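Local atomic coordinates of T cell receptor mu chain (Monodelphis domestica, PDB entry 7L15), a protein that pairs with a T cell receptor gamma chain to form the marsupial gamma mu T cell receptor, which probably recognises antigen at the T cell surface. Residues R76-R81 against F89-D94; L48-W53 against W61-N66. One frame throughout, in Å; residues are numbered along the deposited sequence.

Contact 1. Residues R76-R81 against F89-D94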
loop_
_atom_site.group_PDB
_atom_site.type_symbol
_atom_site.label_atom_id
_atom_site.label_comp_id
_atom_site.label_asym_id
_atom_site.label_seq_id
_atom_site.Cartn_x
_atom_site.Cartn_y
_atom_site.Cartn_z
ATOM N N ARG A 76 14.963 -16.692 3.852
ATOM C CA ARG A 76 13.968 -17.030 4.869
ATOM C C ARG A 76 12.628 -17.516 4.275
ATOM O O ARG A 76 11.761 -17.959 5.043
ATOM C CB ARG A 76 13.746 -15.830 5.797
ATOM C CG ARG A 76 13.117 -14.613 5.120
ATOM C CD ARG A 76 13.168 -13.323 5.971
ATOM N NE ARG A 76 12.447 -12.284 5.236
ATOM C CZ ARG A 76 11.204 -11.880 5.491
ATOM N NH1 ARG A 76 10.518 -12.381 6.514
ATOM N NH2 ARG A 76 10.650 -10.956 4.715
ATOM N N ILE A 77 12.463 -17.495 2.949
ATOM C CA ILE A 77 11.221 -17.857 2.258
ATOM C C ILE A 77 11.418 -19.172 1.509
ATOM O O ILE A 77 12.386 -19.317 0.751
ATOM C CB ILE A 77 10.812 -16.756 1.269
ATOM C CG1 ILE A 77 10.597 -15.424 2.004
ATOM C CG2 ILE A 77 9.586 -17.199 0.414
ATOM C CD1 ILE A 77 10.065 -14.310 1.134
ATOM N N THR A 78 10.505 -20.128 1.700
ATOM C CA THR A 78 10.577 -21.390 0.962
ATOM C C THR A 78 9.167 -21.905 0.681
ATOM O O THR A 78 8.188 -21.489 1.302
ATOM C CB THR A 78 11.378 -22.482 1.706
ATOM O OG1 THR A 78 10.838 -22.663 3.013
ATOM C CG2 THR A 78 12.873 -22.127 1.839
ATOM N N SER A 79 9.075 -22.828 -0.268
ATOM C CA SER A 79 7.818 -23.485 -0.570
ATOM C C SER A 79 8.073 -24.976 -0.753
ATOM O O SER A 79 9.205 -25.408 -0.950
ATOM C CB SER A 79 7.158 -22.879 -1.810
ATOM O OG SER A 79 8.070 -22.871 -2.885
ATOM N N SER A 80 7.012 -25.767 -0.665
ATOM C CA SER A 80 7.157 -27.211 -0.779
ATOM C C SER A 80 5.817 -27.795 -1.196
ATOM O O SER A 80 4.792 -27.101 -1.207
ATOM C CB SER A 80 7.642 -27.825 0.538
ATOM O OG SER A 80 6.748 -27.504 1.588
ATOM N N ARG A 81 5.838 -29.095 -1.499
ATOM C CA ARG A 81 4.739 -29.804 -2.143
ATOM C C ARG A 81 4.382 -31.083 -1.397
ATOM O O ARG A 81 5.262 -31.790 -0.899
ATOM C CB ARG A 81 5.110 -30.170 -3.570
ATOM C CG ARG A 81 4.293 -29.463 -4.602
ATOM C CD ARG A 81 4.937 -29.549 -5.969
ATOM N NE ARG A 81 4.990 -30.911 -6.480
ATOM C CZ ARG A 81 4.811 -31.231 -7.761
ATOM N NH1 ARG A 81 4.547 -30.280 -8.645
ATOM N NH2 ARG A 81 4.890 -32.498 -8.157
ATOM N N PHE A 89 2.869 -25.501 -0.054
ATOM C CA PHE A 89 3.007 -24.756 1.187
ATOM C C PHE A 89 3.972 -23.599 1.010
ATOM O O PHE A 89 4.818 -23.600 0.112
ATOM C CB PHE A 89 3.480 -25.654 2.314
ATOM C CG PHE A 89 2.647 -26.877 2.471
ATOM C CD1 PHE A 89 2.910 -28.013 1.708
ATOM C CD2 PHE A 89 1.572 -26.889 3.352
ATOM C CE1 PHE A 89 2.126 -29.143 1.830
ATOM C CE2 PHE A 89 0.774 -28.018 3.480
ATOM C CZ PHE A 89 1.054 -29.150 2.722
ATOM N N LEU A 90 3.802 -22.598 1.864
ATOM C CA LEU A 90 4.702 -21.463 1.942
ATOM C C LEU A 90 5.247 -21.384 3.357
ATOM O O LEU A 90 4.515 -21.592 4.330
ATOM C CB LEU A 90 3.985 -20.166 1.570
ATOM C CG LEU A 90 4.711 -18.852 1.850
ATOM C CD1 LEU A 90 5.849 -18.692 0.894
ATOM C CD2 LEU A 90 3.769 -17.655 1.719
ATOM N N GLN A 91 6.532 -21.098 3.480
ATOM C CA GLN A 91 7.098 -20.850 4.794
ATOM C C GLN A 91 7.947 -19.597 4.751
ATOM O O GLN A 91 8.821 -19.470 3.894
ATOM C CB GLN A 91 7.934 -22.021 5.291
ATOM C CG GLN A 91 8.666 -21.647 6.558
ATOM C CD GLN A 91 9.490 -22.779 7.135
ATOM O OE1 GLN A 91 8.959 -23.651 7.835
ATOM N NE2 GLN A 91 10.798 -22.766 6.857
ATOM N N ILE A 92 7.673 -18.667 5.664
ATOM C CA ILE A 92 8.444 -17.445 5.780
ATOM C C ILE A 92 8.848 -17.314 7.234
ATOM O O ILE A 92 8.001 -17.084 8.111
ATOM C CB ILE A 92 7.680 -16.205 5.308
ATOM C CG1 ILE A 92 7.317 -16.343 3.835
ATOM C CG2 ILE A 92 8.553 -14.970 5.458
ATOM C CD1 ILE A 92 6.702 -15.079 3.241
ATOM N N GLU A 93 10.132 -17.479 7.493
ATOM C CA GLU A 93 10.652 -17.329 8.835
ATOM C C GLU A 93 10.897 -15.867 9.119
ATOM O O GLU A 93 11.059 -15.055 8.203
ATOM C CB GLU A 93 11.948 -18.107 8.998
ATOM C CG GLU A 93 11.797 -19.546 8.620
ATOM C CD GLU A 93 12.790 -20.418 9.328
ATOM O OE1 GLU A 93 13.598 -21.054 8.629
ATOM O OE2 GLU A 93 12.768 -20.456 10.582
ATOM N N ASP A 94 10.924 -15.545 10.415
ATOM C CA ASP A 94 11.342 -14.233 10.907
ATOM C C ASP A 94 10.464 -13.114 10.347
ATOM O O ASP A 94 10.956 -12.122 9.802
ATOM C CB ASP A 94 12.825 -13.975 10.609
ATOM C CG ASP A 94 13.390 -12.835 11.448
ATOM O OD1 ASP A 94 12.704 -12.429 12.405
ATOM O OD2 ASP A 94 14.501 -12.338 11.161
HETATM O O HOH W 1 11.609 -20.940 4.941
#
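Residues 77-81 and 89-92 run antiparallel as the two arms of a beta hairpin, with one face packed into the domain and the other turned largely to solvent. On the inner face Ile77, Leu90 and Ile92 lie side by side. The two isoleucines share one shape, CG2 anti to the backbone N and the CG1 branch beside it, so Ile77 CG1 meets Ile92 CG1 at 3.9 Å and their CD1 tips touch. Ile77 CG2 also meets Leu90 CD1, while Leu90 and Ile92 rest on Tyr103. Nearly straight backbone bonds link Thr78 and Gln91 in both directions, 2.8 Å from Thr78 N to Gln91 O.

The outer face is looser and polar. The side chains of Thr78 and Gln91 point the same way without a direct bond between them; a water joins them, 2.7 Å from Thr78 OG1 and 2.8 Å from Gln91 NE2, and also donates to Arg76 O. Beyond them Ser80 OG rests near Phe89 CB and CD1.

At the open end Arg76, its CG in the crowded position (chi1 66°) but extended from there to NE, reaches across so that NH1 donates to Glu93 O at 3.2 Å, within the guanidinium plane. NE and NH2 form salt bridges to Glu74 and Asp99. This Arg-Asp pair beside the D-E hairpin is a hallmark of immunoglobulin V domains.

Contact 2. Residues L48-W53 against W61-N66; sequences LDWYLW and WLTGLN. With NAG (2-acetamido-2-deoxy-beta-D-glucopyranose), chain D.
A beta bulge breaks the pairing of residues 48-53 with 61-65: Trp50 faces Thr63, yet the next residue, Tyr51, faces Trp61, leaving Leu62 as the extra one. The pair is the C-C' hairpin of an immunoglobulin V-set domain, and it is buried throughout. Leu62, at psi -47°, turns its side chain toward the other strand, where CD1 meets Leu52 CB at 4.0 Å, while its N bonds to Trp50 O at 3.0 Å. Before the bulge the ladder is regular, with Trp50 N bonded almost straight to Thr63 O.

Trp61 CG stands anti to its backbone N (chi1 177°), which swings the indole edge toward the face of Tyr51 in an offset edge-to-face pair, planes at 69°. Trp61 CA lies over that same phenol ring, 3.8 Å from its centroid. Both side chains pack on Val104 of the T cell receptor gamma chain, and Tyr51 OH bonds to Lys105 N there, so this face belongs to the chain interface.

Further along, Asp49 and Gly64 approach to 3.8 Å between CA atoms. With no side chain on Gly64, Asp49 OD1 settles 3.1 Å from Gly64 CA, where it accepts a bond from Gln47 NE2. Next to Leu65, Asn66 carries a glycan, its ND2 joined covalently to NAG C1 at 1.4 Å.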
loop_
_atom_site.group_PDB
_atom_site.type_symbol
_atom_site.label_atom_id
_atom_site.label_comp_id
_atom_site.label_asym_id
_atom_site.label_seq_id
_atom_site.Cartn_x
_atom_site.Cartn_y
_atom_site.Cartn_z
ATOM N N LEU A 48 3.504 -23.759 -9.824
ATOM C CA LEU A 48 2.765 -23.070 -8.776
ATOM C C LEU A 48 3.683 -22.091 -8.050
ATOM O O LEU A 48 4.844 -22.409 -7.791
ATOM C CB LEU A 48 2.186 -24.098 -7.770
ATOM C CG LEU A 48 1.217 -25.106 -8.391
ATOM C CD1 LEU A 48 0.610 -26.054 -7.384
ATOM C CD2 LEU A 48 0.133 -24.320 -9.040
ATOM N N ASP A 49 3.145 -20.925 -7.672
ATOM C CA ASP A 49 3.920 -19.850 -7.048
ATOM C C ASP A 49 3.112 -19.195 -5.931
ATOM O O ASP A 49 1.891 -19.348 -5.830
ATOM C CB ASP A 49 4.307 -18.747 -8.049
ATOM C CG ASP A 49 5.069 -19.266 -9.255
ATOM O OD1 ASP A 49 5.812 -20.249 -9.113
ATOM O OD2 ASP A 49 4.926 -18.674 -10.352
ATOM N N TRP A 50 3.804 -18.410 -5.115
ATOM C CA TRP A 50 3.179 -17.565 -4.103
ATOM C C TRP A 50 3.505 -16.112 -4.408
ATOM O O TRP A 50 4.673 -15.775 -4.636
ATOM C CB TRP A 50 3.682 -17.917 -2.703
ATOM C CG TRP A 50 3.171 -19.219 -2.164
ATOM C CD1 TRP A 50 3.796 -20.437 -2.202
ATOM C CD2 TRP A 50 1.934 -19.427 -1.470
ATOM N NE1 TRP A 50 3.026 -21.382 -1.569
ATOM C CE2 TRP A 50 1.876 -20.787 -1.118
ATOM C CE3 TRP A 50 0.875 -18.595 -1.112
ATOM C CZ2 TRP A 50 0.806 -21.324 -0.423
ATOM C CZ3 TRP A 50 -0.201 -19.139 -0.421
ATOM C CH2 TRP A 50 -0.221 -20.490 -0.086
ATOM N N TYR A 51 2.476 -15.260 -4.425
ATOM C CA TYR A 51 2.623 -13.823 -4.628
ATOM C C TYR A 51 2.033 -13.082 -3.439
ATOM O O TYR A 51 0.998 -13.493 -2.901
ATOM C CB TYR A 51 1.920 -13.355 -5.910
ATOM C CG TYR A 51 2.732 -13.573 -7.148
ATOM C CD1 TYR A 51 2.881 -14.834 -7.684
ATOM C CD2 TYR A 51 3.362 -12.508 -7.782
ATOM C CE1 TYR A 51 3.651 -15.039 -8.818
ATOM C CE2 TYR A 51 4.124 -12.698 -8.901
ATOM C CZ TYR A 51 4.266 -13.964 -9.419
ATOM O OH TYR A 51 5.026 -14.153 -10.541
ATOM N N LEU A 52 2.687 -11.975 -3.061
ATOM C CA LEU A 52 2.253 -11.080 -1.993
ATOM C C LEU A 52 1.607 -9.826 -2.582
ATOM O O LEU A 52 2.276 -9.037 -3.258
ATOM C CB LEU A 52 3.435 -10.684 -1.102
ATOM C CG LEU A 52 3.050 -9.703 0.018
ATOM C CD1 LEU A 52 1.889 -10.259 0.877
ATOM C CD2 LEU A 52 4.251 -9.331 0.895
ATOM N N TRP A 53 0.320 -9.633 -2.310
ATOM C CA TRP A 53 -0.435 -8.457 -2.746
ATOM C C TRP A 53 -0.667 -7.583 -1.521
ATOM O O TRP A 53 -1.623 -7.790 -0.774
ATOM C CB TRP A 53 -1.776 -8.841 -3.400
ATOM C CG TRP A 53 -1.630 -9.499 -4.727
ATOM C CD1 TRP A 53 -1.013 -10.683 -4.994
ATOM C CD2 TRP A 53 -2.134 -9.019 -5.974
ATOM N NE1 TRP A 53 -1.095 -10.972 -6.340
ATOM C CE2 TRP A 53 -1.783 -9.965 -6.960
ATOM C CE3 TRP A 53 -2.851 -7.885 -6.350
ATOM C CZ2 TRP A 53 -2.111 -9.801 -8.287
ATOM C CZ3 TRP A 53 -3.181 -7.724 -7.661
ATOM C CH2 TRP A 53 -2.809 -8.677 -8.624
ATOM N N TRP A 61 6.329 -11.333 -6.471
ATOM C CA TRP A 61 6.655 -12.747 -6.437
ATOM C C TRP A 61 7.512 -13.066 -5.211
ATOM O O TRP A 61 8.453 -12.342 -4.890
ATOM C CB TRP A 61 7.387 -13.132 -7.716
ATOM C CG TRP A 61 7.836 -14.550 -7.760
ATOM C CD1 TRP A 61 7.092 -15.631 -8.104
ATOM C CD2 TRP A 61 9.149 -15.038 -7.461
ATOM N NE1 TRP A 61 7.860 -16.775 -8.043
ATOM C CE2 TRP A 61 9.127 -16.437 -7.647
ATOM C CE3 TRP A 61 10.338 -14.429 -7.051
ATOM C CZ2 TRP A 61 10.252 -17.241 -7.437
ATOM C CZ3 TRP A 61 11.464 -15.232 -6.839
ATOM C CH2 TRP A 61 11.408 -16.623 -7.036
ATOM N N LEU A 62 7.181 -14.160 -4.525
ATOM C CA LEU A 62 7.918 -14.602 -3.347
ATOM C C LEU A 62 8.715 -15.871 -3.580
ATOM O O LEU A 62 9.877 -15.947 -3.170
ATOM C CB LEU A 62 6.964 -14.843 -2.175
ATOM C CG LEU A 62 6.128 -13.676 -1.683
ATOM C CD1 LEU A 62 5.320 -14.160 -0.514
ATOM C CD2 LEU A 62 7.017 -12.525 -1.306
ATOM N N THR A 63 8.096 -16.886 -4.186
ATOM C CA THR A 63 8.687 -18.208 -4.352
ATOM C C THR A 63 7.770 -19.022 -5.255
ATOM O O THR A 63 6.603 -18.680 -5.440
ATOM C CB THR A 63 8.883 -18.917 -3.002
ATOM O OG1 THR A 63 9.334 -20.262 -3.212
ATOM C CG2 THR A 63 7.596 -18.939 -2.222
ATOM N N GLY A 64 8.320 -20.091 -5.836
ATOM C CA GLY A 64 7.520 -20.964 -6.677
ATOM C C GLY A 64 8.204 -22.297 -6.847
ATOM O O GLY A 64 9.354 -22.474 -6.444
ATOM N N LEU A 65 7.486 -23.245 -7.449
ATOM C CA LEU A 65 8.067 -24.573 -7.591
ATOM C C LEU A 65 7.301 -25.387 -8.617
ATOM O O LEU A 65 6.132 -25.118 -8.917
ATOM C CB LEU A 65 8.102 -25.328 -6.254
ATOM C CG LEU A 65 6.816 -25.933 -5.684
ATOM C CD1 LEU A 65 7.122 -26.892 -4.542
ATOM C CD2 LEU A 65 5.853 -24.865 -5.216
ATOM N N ASN A 66 8.008 -26.365 -9.176
ATOM C CA ASN A 66 7.410 -27.465 -9.921
ATOM C C ASN A 66 8.064 -28.743 -9.396
ATOM O O ASN A 66 8.699 -28.764 -8.334
ATOM C CB ASN A 66 7.555 -27.276 -11.438
ATOM C CG ASN A 66 9.002 -27.123 -11.889
ATOM O OD1 ASN A 66 9.902 -27.819 -11.417
ATOM N ND2 ASN A 66 9.221 -26.194 -12.821
HETATM C C1 NAG D . 10.517 -25.912 -13.397
HETATM C C2 NAG D . 10.558 -26.446 -14.849
HETATM C C3 NAG D . 11.887 -26.093 -15.520
HETATM C C4 NAG D . 12.155 -24.600 -15.399
HETATM C C5 NAG D . 12.148 -24.228 -13.922
HETATM C C6 NAG D . 12.456 -22.773 -13.651
HETATM C C7 NAG D . 9.176 -28.439 -15.241
HETATM C C8 NAG D . 9.111 -29.934 -15.171
HETATM N N2 NAG D . 10.335 -27.883 -14.870
HETATM O O3 NAG D . 11.862 -26.466 -16.893
HETATM O O4 NAG D . 13.395 -24.257 -16.007
HETATM O O5 NAG D . 10.846 -24.501 -13.383
HETATM O O6 NAG D . 11.495 -21.905 -14.230
HETATM O O7 NAG D . 8.225 -27.764 -15.622
#

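How the contacts relate
Both contacts are antiparallel hairpins of one V-set domain, one in each layer of its sandwich, with centres about 10 Å apart. Contact 1 is only partly buried: one face feeds the core, the other carries hydroxyls, an amide and bound water. Contact 2 is buried on both faces, the core on one and the gamma chain on the other, and is correspondingly richer in aromatic rings. They meet in the interior, where Leu90 CB packs against Trp50 CE2 at 3.5 Å and Leu90 CD1 touches Thr63 CG2. A probable hydrogen bond, Ser79 OG to Thr63 OG1 at 2.9 Å, adds a polar link between the layers, while Trp50 also reaches Cys36 of the Cys36-Cys105 disulfide.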